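Local coordinates for Ice-binding protein (Flavobacteriaceae bacterium, PDB 5UYT) that probably binds ice crystals and restrains their growth, acting as an antifreeze protein built from two right-handed beta-helix domains, at residues Asn281-Thr284 with Tyr285-Leu289. Numbering follows the deposited sequence.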
loop_
_atom_site.group_PDB
_atom_site.type_symbol
_atom_site.label_atom_id
_atom_site.label_comp_id
_atom_site.label_asym_id
_atom_site.label_seq_id
_atom_site.Cartn_x
_atom_site.Cartn_y
_atom_site.Cartn_z
ATOM N N ASN A 281 25.509 -7.117 7.840
ATOM C CA ASN A 281 25.646 -6.159 6.730
ATOM C C ASN A 281 24.268 -5.791 6.150
ATOM O O ASN A 281 23.994 -4.601 5.904
ATOM C CB ASN A 281 26.538 -6.680 5.610
ATOM C CG ASN A 281 27.998 -6.854 6.020
ATOM O OD1 ASN A 281 28.521 -6.153 6.885
ATOM N ND2 ASN A 281 28.676 -7.793 5.350
ATOM N N ALA A 282 23.414 -6.797 5.953
ATOM C CA ALA A 282 22.072 -6.578 5.410
ATOM C C ALA A 282 21.221 -5.722 6.370
ATOM O O ALA A 282 20.497 -4.813 5.928
ATOM C CB ALA A 282 21.380 -7.910 5.113
ATOM N N TYR A 283 21.289 -6.016 7.669
ATOM C CA TYR A 283 20.508 -5.242 8.631
ATOM C C TYR A 283 20.902 -3.754 8.589
ATOM O O TYR A 283 20.042 -2.871 8.497
ATOM C CB TYR A 283 20.650 -5.810 10.055
ATOM C CG TYR A 283 19.789 -5.095 11.074
ATOM C CD1 TYR A 283 18.477 -5.528 11.341
ATOM C CD2 TYR A 283 20.281 -4.017 11.773
ATOM C CE1 TYR A 283 17.686 -4.862 12.284
ATOM C CE2 TYR A 283 19.510 -3.330 12.708
ATOM C CZ TYR A 283 18.217 -3.758 12.957
ATOM O OH TYR A 283 17.501 -3.064 13.909
ATOM N N THR A 284 22.204 -3.483 8.661
ATOM C CA THR A 284 22.714 -2.118 8.577
ATOM C C THR A 284 22.291 -1.423 7.277
ATOM O O THR A 284 21.924 -0.257 7.299
ATOM C CB THR A 284 24.244 -2.097 8.682
ATOM O OG1 THR A 284 24.597 -2.765 9.896
ATOM C CG2 THR A 284 24.799 -0.669 8.674
ATOM N N TYR A 285 22.345 -2.146 6.163
ATOM C CA TYR A 285 21.904 -1.578 4.883
ATOM C C TYR A 285 20.425 -1.171 4.949
ATOM O O TYR A 285 20.070 -0.053 4.529
ATOM C CB TYR A 285 22.145 -2.557 3.718
ATOM C CG TYR A 285 21.555 -2.053 2.406
ATOM C CD1 TYR A 285 22.275 -1.187 1.583
ATOM C CD2 TYR A 285 20.276 -2.425 2.003
ATOM C CE1 TYR A 285 21.741 -0.714 0.384
ATOM C CE2 TYR A 285 19.725 -1.944 0.811
ATOM C CZ TYR A 285 20.469 -1.115 -0.006
ATOM O OH TYR A 285 19.931 -0.632 -1.204
ATOM N N LEU A 286 19.573 -2.064 5.459
ATOM C CA LEU A 286 18.123 -1.814 5.533
ATOM C C LEU A 286 17.817 -0.655 6.491
ATOM O O LEU A 286 17.029 0.265 6.173
ATOM C CB LEU A 286 17.381 -3.071 5.987
ATOM C CG LEU A 286 17.283 -4.229 4.990
ATOM C CD1 LEU A 286 16.595 -5.429 5.633
ATOM C CD2 LEU A 286 16.558 -3.792 3.705
ATOM N N ASN A 287 18.478 -0.691 7.657
ATOM C CA ASN A 287 18.313 0.356 8.676
ATOM C C ASN A 287 18.593 1.765 8.155
ATOM O O ASN A 287 17.948 2.730 8.597
ATOM C CB ASN A 287 19.182 0.063 9.916
ATOM C CG ASN A 287 18.671 0.772 11.153
ATOM O OD1 ASN A 287 17.461 0.840 11.376
ATOM N ND2 ASN A 287 19.576 1.307 11.956
ATOM N N THR A 288 19.541 1.890 7.222
ATOM C CA THR A 288 19.964 3.200 6.716
ATOM C C THR A 288 19.267 3.672 5.400
ATOM O O THR A 288 19.479 4.794 4.946
ATOM C CB THR A 288 21.517 3.350 6.639
ATOM O OG1 THR A 288 22.073 2.334 5.811
ATOM C CG2 THR A 288 22.176 3.252 8.042
ATOM N N LEU A 289 18.435 2.825 4.790
ATOM C CA LEU A 289 17.586 3.279 3.671
ATOM C C LEU A 289 16.690 4.415 4.140
ATOM O O LEU A 289 16.043 4.300 5.171
ATOM C CB LEU A 289 16.659 2.148 3.139
ATOM C CG LEU A 289 17.346 1.084 2.274
ATOM C CD1 LEU A 289 16.441 -0.138 2.053
ATOM C CD2 LEU A 289 17.852 1.687 0.944
#
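Asn287 N donates to Tyr283 O over 2.8 Å, the straightest of four i to i+4 bonds that carry the last turns of helix 270-288, the long alpha-helix running beside the right-handed beta-helix of an ice-binding domain. Leu286 N reaches Ala282 O at 2.9 Å and Tyr285 N reaches Asn281 O at 3.0 Å, both nearer straight than the bond that follows. The series slackens at Thr288, whose N lies 3.2 Å from Thr284 O, the N-H...O angle falling to 138°. There the side chain joins in: Thr288 OG1 also sits 3.0 Å from Thr284 O, although that carbonyl is not the sole acceptor within reach of its proton. A chi1 of 58° sets this hydroxyl between the backbone N and carbonyl carbon of Thr288 and turns it back along the helix, while Thr288 CG2 packs against the same oxygen. Thr284 OG1 is hydrogen-bonded to Asn280 O, one turn earlier. Around this backbone the side chains divide by face. Ala282, Tyr283 and Leu286 are buried against strands 363-367 and 382-385, meeting Ile384 and, for Tyr283 and Leu286, Lys366 as well. Tyr285 leads away from the helix (chi1 174°, CG opposite the backbone N); its side chain touches Pro216, and its OH is hydrogen-bonded to Val214 O. On the Lys366 side, Tyr283 CE2 approaches Asn287 CB obliquely at 4.4 Å. Deeper in, the branch carbon Leu286 CG rests 3.4 Å from Ala282 O.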